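Local atomic coordinates of fucolectin-related protein (Streptococcus pneumoniae, PDB entry 2WMF), a protein that is a family 98 glycoside hydrolase of a pathogenic bacterium and probably cleaves blood group antigen carbohydrates of the host. Residues 282-287 with 430-435; 314-319 with 465-470. All coordinates share one frame; numbering follows the deposited sequence.

Interactions 1 and 2 join elements packed around the eight-stranded parallel barrel to one antiparallel sheet, with centres about 9 Å apart. The neighbouring strands 430-434 and 467-472 of that sheet each serve one contact. The last residues of helix 272-283 and the turn after it supply interaction 1, and helix 307-322 supplies interaction 2. Along the chain the order is 282-287, 314-319, 430-435, 465-470, and the two connections cross. H319 of interaction 2 is hydrogen-bonded to Y432 of interaction 1, so the two contacts form one continuous buried junction between barrel and sheet.

Interaction 1 of 2, residues 282-287 with 430-435; sequences VYTGGG and SWYIYN
Y283 and T284, where helix 272-283 gives way to a turn, both meet Y432, the residue of 430-435 that touches them. The phenol of Y283 extends toward the strand with CG anti to the backbone N (chi1 171°), and it crosses the Y432 side chain at about a right angle. The two rings are oblique, their planes at 45° and their centroids 5.6 Å apart. Carbon contact is closest where Y283 CE2 lies 3.6 Å from Y432 CZ. Around the hydroxyls the setting is polar: a water donates to Y283 OH at 3.2 Å and is hydrogen-bonded to Y432 OH at 2.9 Å, bridging the pair. Each phenol oxygen has a further protein partner, N323 O for Y283 and H319 NE2 for Y432, so both buried hydroxyls are gripped by more than one bond.

T284 follows with a different kind of touch. Its methyl CG2 sits over one face of the Y432 ring, shifted toward the rim, in a CH-pi contact 4.0 Å from the centroid and 24° off the ring normal. OG1, meanwhile, turns back to a hydrogen bond with M280 O in the preceding helical turn, which helps to set the rotation that places the methyl over the tyrosine.

Beyond T284 the chain turns away from strand 430-434. G287 N bonds V282 O at 2.8 Å and G286 N bonds Y283 O at 3.0 Å, with G286 at positive phi as the C-prime residue. This is a Schellman motif ending the helix, and here it places Y283 and T284, at the close of a helix packed round the barrel, against the antiparallel sheet of the C-terminal part of the protein.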
loop_
_atom_site.group_PDB
_atom_site.type_symbol
_atom_site.label_atom_id
_atom_site.label_comp_id
_atom_site.label_asym_id
_atom_site.label_seq_id
_atom_site.Cartn_x
_atom_site.Cartn_y
_atom_site.Cartn_z
ATOM N N VAL A 282 -4.847 -0.687 2.506
ATOM C CA VAL A 282 -3.987 -1.229 3.593
ATOM C C VAL A 282 -4.373 -0.536 4.916
ATOM O O VAL A 282 -4.742 -1.216 5.912
ATOM C CB VAL A 282 -2.502 -1.075 3.240
ATOM C CG1 VAL A 282 -1.624 -1.363 4.458
ATOM C CG2 VAL A 282 -2.145 -2.018 2.023
ATOM N N TYR A 283 -4.315 0.782 4.892
ATOM C CA TYR A 283 -4.665 1.641 6.057
ATOM C C TYR A 283 -6.010 1.234 6.686
ATOM O O TYR A 283 -6.108 0.959 7.904
ATOM C CB TYR A 283 -4.660 3.108 5.622
ATOM C CG TYR A 283 -5.209 4.031 6.660
ATOM C CD1 TYR A 283 -4.377 4.582 7.621
ATOM C CD2 TYR A 283 -6.539 4.428 6.637
ATOM C CE1 TYR A 283 -4.880 5.460 8.584
ATOM C CE2 TYR A 283 -7.048 5.322 7.600
ATOM C CZ TYR A 283 -6.206 5.829 8.568
ATOM O OH TYR A 283 -6.746 6.702 9.546
ATOM N N THR A 284 -7.072 1.223 5.871
ATOM C CA THR A 284 -8.418 0.938 6.391
ATOM C C THR A 284 -8.594 -0.496 6.857
ATOM O O THR A 284 -9.562 -0.797 7.545
ATOM C CB THR A 284 -9.537 1.307 5.383
ATOM O OG1 THR A 284 -9.388 0.536 4.182
ATOM C CG2 THR A 284 -9.509 2.821 5.058
ATOM N N GLY A 285 -7.685 -1.388 6.421
ATOM C CA GLY A 285 -7.611 -2.793 6.854
ATOM C C GLY A 285 -6.748 -3.017 8.073
ATOM O O GLY A 285 -6.515 -4.152 8.467
ATOM N N GLY A 286 -6.281 -1.938 8.675
ATOM C CA GLY A 286 -5.396 -2.032 9.824
ATOM C C GLY A 286 -3.892 -2.120 9.583
ATOM O O GLY A 286 -3.079 -2.276 10.510
ATOM N N GLY A 287 -3.497 -2.055 8.321
ATOM C CA GLY A 287 -2.102 -2.084 7.945
ATOM C C GLY A 287 -1.325 -0.854 8.382
ATOM O O GLY A 287 -1.905 0.247 8.552
ATOM N N SER A 430 -15.723 8.015 10.152
ATOM C CA SER A 430 -15.330 8.516 8.840
ATOM C C SER A 430 -15.833 7.645 7.670
ATOM O O SER A 430 -16.087 6.441 7.839
ATOM C CB SER A 430 -13.821 8.592 8.716
ATOM O OG SER A 430 -13.239 9.402 9.705
ATOM N N TRP A 431 -15.941 8.282 6.503
ATOM C CA TRP A 431 -16.109 7.611 5.241
ATOM C C TRP A 431 -14.801 7.698 4.467
ATOM O O TRP A 431 -14.222 8.782 4.334
ATOM C CB TRP A 431 -17.197 8.300 4.386
ATOM C CG TRP A 431 -18.621 8.011 4.778
ATOM C CD1 TRP A 431 -19.555 8.916 5.307
ATOM C CD2 TRP A 431 -19.314 6.799 4.562
ATOM N NE1 TRP A 431 -20.779 8.293 5.460
ATOM C CE2 TRP A 431 -20.684 7.003 4.977
ATOM C CE3 TRP A 431 -18.946 5.568 4.026
ATOM C CZ2 TRP A 431 -21.641 6.021 4.864
ATOM C CZ3 TRP A 431 -19.930 4.591 3.905
ATOM C CH2 TRP A 431 -21.249 4.817 4.350
ATOM N N TYR A 432 -14.377 6.557 3.920
ATOM C CA TYR A 432 -13.216 6.438 3.026
ATOM C C TYR A 432 -13.774 6.060 1.627
ATOM O O TYR A 432 -14.497 5.069 1.486
ATOM C CB TYR A 432 -12.215 5.381 3.529
ATOM C CG TYR A 432 -11.391 5.932 4.659
ATOM C CD1 TYR A 432 -10.157 6.507 4.392
ATOM C CD2 TYR A 432 -11.897 6.027 5.958
ATOM C CE1 TYR A 432 -9.421 7.147 5.375
ATOM C CE2 TYR A 432 -11.157 6.673 6.989
ATOM C CZ TYR A 432 -9.928 7.234 6.707
ATOM O OH TYR A 432 -9.210 7.883 7.701
ATOM N N ILE A 433 -13.431 6.857 0.617
ATOM C CA ILE A 433 -14.128 6.858 -0.660
ATOM C C ILE A 433 -13.131 6.916 -1.827
ATOM O O ILE A 433 -12.134 7.640 -1.762
ATOM C CB ILE A 433 -15.024 8.118 -0.767
ATOM C CG1 ILE A 433 -16.002 8.196 0.408
ATOM C CG2 ILE A 433 -15.727 8.198 -2.097
ATOM C CD1 ILE A 433 -16.088 9.577 0.983
ATOM N N TYR A 434 -13.436 6.209 -2.909
ATOM C CA TYR A 434 -12.759 6.428 -4.187
ATOM C C TYR A 434 -13.572 5.957 -5.386
ATOM O O TYR A 434 -14.506 5.177 -5.277
ATOM C CB TYR A 434 -11.337 5.879 -4.215
ATOM C CG TYR A 434 -11.053 4.412 -3.929
ATOM C CD1 TYR A 434 -11.557 3.392 -4.750
ATOM C CD2 TYR A 434 -10.222 4.021 -2.846
ATOM C CE1 TYR A 434 -11.288 2.052 -4.485
ATOM C CE2 TYR A 434 -9.909 2.689 -2.611
ATOM C CZ TYR A 434 -10.424 1.693 -3.430
ATOM O OH TYR A 434 -10.091 0.372 -3.227
ATOM N N ASN A 435 -13.136 6.446 -6.558
ATOM C CA ASN A 435 -13.626 5.956 -7.832
ATOM C C ASN A 435 -12.807 4.681 -8.137
ATOM O O ASN A 435 -11.575 4.735 -8.123
ATOM C CB ASN A 435 -13.410 7.024 -8.910
ATOM C CG ASN A 435 -13.865 6.576 -10.305
ATOM O OD1 ASN A 435 -13.594 5.439 -10.720
ATOM N ND2 ASN A 435 -14.621 7.453 -10.999
HETATM O O HOH W 1 -9.803 7.028 10.362
#

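Interaction 2 of 2, residues 314-319 with 465-470; sequences IPFFRH and HTYAVV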
loop_
_atom_site.group_PDB
_atom_site.type_symbol
_atom_site.label_atom_id
_atom_site.label_comp_id
_atom_site.label_asym_id
_atom_site.label_seq_id
_atom_site.Cartn_x
_atom_site.Cartn_y
_atom_site.Cartn_z
ATOM N N ILE A 314 3.328 10.728 -0.059
ATOM C CA ILE A 314 3.483 11.540 1.165
ATOM C C ILE A 314 2.143 12.068 1.711
ATOM O O ILE A 314 1.899 11.957 2.904
ATOM C CB ILE A 314 4.569 12.652 0.976
ATOM C CG1 ILE A 314 5.933 11.963 0.919
ATOM C CG2 ILE A 314 4.466 13.727 2.093
ATOM C CD1 ILE A 314 6.391 11.337 2.266
ATOM N N PRO A 315 1.246 12.601 0.852
ATOM C CA PRO A 315 -0.005 13.104 1.440
ATOM C C PRO A 315 -0.815 12.017 2.147
ATOM O O PRO A 315 -1.369 12.262 3.232
ATOM C CB PRO A 315 -0.734 13.728 0.238
ATOM C CG PRO A 315 0.388 14.167 -0.647
ATOM C CD PRO A 315 1.386 13.027 -0.557
ATOM N N PHE A 316 -0.840 10.801 1.582
ATOM C CA PHE A 316 -1.616 9.749 2.216
ATOM C C PHE A 316 -0.899 9.243 3.465
ATOM O O PHE A 316 -1.546 9.014 4.474
ATOM C CB PHE A 316 -2.045 8.612 1.313
ATOM C CG PHE A 316 -3.116 7.825 1.935
ATOM C CD1 PHE A 316 -4.439 8.250 1.857
ATOM C CD2 PHE A 316 -2.802 6.726 2.698
ATOM C CE1 PHE A 316 -5.444 7.577 2.568
ATOM C CE2 PHE A 316 -3.827 6.006 3.389
ATOM C CZ PHE A 316 -5.136 6.447 3.311
ATOM N N PHE A 317 0.417 9.138 3.422
ATOM C CA PHE A 317 1.156 8.709 4.606
ATOM C C PHE A 317 0.985 9.721 5.766
ATOM O O PHE A 317 0.836 9.304 6.950
ATOM C CB PHE A 317 2.619 8.457 4.315
ATOM C CG PHE A 317 3.328 7.748 5.448
ATOM C CD1 PHE A 317 3.039 6.430 5.759
ATOM C CD2 PHE A 317 4.242 8.430 6.223
ATOM C CE1 PHE A 317 3.636 5.801 6.803
ATOM C CE2 PHE A 317 4.867 7.788 7.292
ATOM C CZ PHE A 317 4.551 6.478 7.588
ATOM N N ARG A 318 0.973 11.019 5.437
ATOM C CA ARG A 318 0.685 12.068 6.432
ATOM C C ARG A 318 -0.708 11.845 7.040
ATOM O O ARG A 318 -0.902 11.997 8.262
ATOM C CB ARG A 318 0.830 13.475 5.862
ATOM C CG ARG A 318 2.255 13.918 5.673
ATOM C CD ARG A 318 2.360 15.308 5.066
ATOM N NE ARG A 318 3.698 15.839 5.267
ATOM C CZ ARG A 318 4.323 16.628 4.428
ATOM N NH1 ARG A 318 3.760 17.002 3.291
ATOM N NH2 ARG A 318 5.530 17.043 4.718
ATOM N N HIS A 319 -1.700 11.509 6.209
ATOM C CA HIS A 319 -3.018 11.150 6.728
ATOM C C HIS A 319 -2.907 10.036 7.768
ATOM O O HIS A 319 -3.543 10.105 8.854
ATOM C CB HIS A 319 -4.001 10.735 5.619
ATOM C CG HIS A 319 -5.353 10.388 6.148
ATOM N ND1 HIS A 319 -6.282 11.338 6.527
ATOM C CD2 HIS A 319 -5.928 9.183 6.375
ATOM C CE1 HIS A 319 -7.381 10.724 6.932
ATOM N NE2 HIS A 319 -7.175 9.424 6.904
ATOM N N HIS A 465 -9.446 8.169 -10.451
ATOM C CA HIS A 465 -8.206 8.507 -9.726
ATOM C C HIS A 465 -8.460 9.708 -8.788
ATOM O O HIS A 465 -7.652 10.650 -8.674
ATOM C CB HIS A 465 -7.036 8.714 -10.684
ATOM C CG HIS A 465 -7.007 7.667 -11.745
ATOM N ND1 HIS A 465 -7.004 7.969 -13.093
ATOM C CD2 HIS A 465 -7.052 6.319 -11.650
ATOM C CE1 HIS A 465 -7.019 6.836 -13.778
ATOM N NE2 HIS A 465 -7.071 5.820 -12.930
ATOM N N THR A 466 -9.619 9.631 -8.133
ATOM C CA THR A 466 -10.012 10.565 -7.073
ATOM C C THR A 466 -10.354 9.760 -5.826
ATOM O O THR A 466 -11.143 8.819 -5.905
ATOM C CB THR A 466 -11.260 11.441 -7.459
ATOM O OG1 THR A 466 -10.993 12.091 -8.698
ATOM C CG2 THR A 466 -11.511 12.523 -6.389
ATOM N N TYR A 467 -9.773 10.161 -4.686
ATOM C CA TYR A 467 -10.168 9.642 -3.401
ATOM C C TYR A 467 -10.609 10.800 -2.484
ATOM O O TYR A 467 -10.288 11.988 -2.710
ATOM C CB TYR A 467 -9.124 8.732 -2.772
ATOM C CG TYR A 467 -7.886 9.413 -2.170
ATOM C CD1 TYR A 467 -7.927 10.000 -0.904
ATOM C CD2 TYR A 467 -6.685 9.501 -2.870
ATOM C CE1 TYR A 467 -6.784 10.599 -0.333
ATOM C CE2 TYR A 467 -5.537 10.086 -2.304
ATOM C CZ TYR A 467 -5.584 10.645 -1.031
ATOM O OH TYR A 467 -4.437 11.209 -0.463
ATOM N N ALA A 468 -11.374 10.402 -1.461
ATOM C CA ALA A 468 -11.885 11.343 -0.461
ATOM C C ALA A 468 -11.942 10.672 0.886
ATOM O O ALA A 468 -12.158 9.436 0.980
ATOM C CB ALA A 468 -13.276 11.882 -0.868
ATOM N N VAL A 469 -11.766 11.491 1.937
ATOM C CA VAL A 469 -11.988 11.047 3.295
ATOM C C VAL A 469 -12.861 12.091 3.953
ATOM O O VAL A 469 -12.540 13.292 3.924
ATOM C CB VAL A 469 -10.684 10.874 4.117
ATOM C CG1 VAL A 469 -11.001 10.222 5.510
ATOM C CG2 VAL A 469 -9.638 10.040 3.366
ATOM N N VAL A 470 -13.941 11.635 4.555
ATOM C CA VAL A 470 -14.841 12.557 5.261
ATOM C C VAL A 470 -14.929 12.122 6.725
ATOM O O VAL A 470 -15.405 11.014 7.026
ATOM C CB VAL A 470 -16.287 12.580 4.629
ATOM C CG1 VAL A 470 -17.249 13.490 5.454
ATOM C CG2 VAL A 470 -16.264 12.947 3.129
#
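F316 and Y467 form the aromatic half of this contact, an offset edge-to-face pair in which the edge of F316 is turned toward the face of Y467. The planes stand at 81° and the centroids are 5.8 Å apart. One corner of the phenylalanine does the touching: CD1 lies 3.9 Å from Y467 CZ, while Y467 OH approaches the F316 ring near its plane, 3.8 Å from CD1. Y467 CG lies between its backbone N and carbonyl carbon (chi1 75°), a rotation that carries the phenol out from the strand to the helix.

Packing of a valine on an imidazole makes up the other half. H319, one helical turn further on, meets V469, two residues along the strand, the side chains arriving from opposite directions. The valine brings CG1 to within 3.9 Å of H319 CE1 and sets CG2 over one face of the imidazole. The polar end of H319 is used elsewhere, NE2 being held by Y432, which helps to fix the turn of the ring.

Helix 307-322 thus touches two neighbouring strands, 467-472 and, through H319 on L480, 477-482. Beside it, helix 272-283 joins in: M280 touches both F316 and Y467, and Y283 meets the H319 ring edge-to-face, so both helices pack on the same sheet.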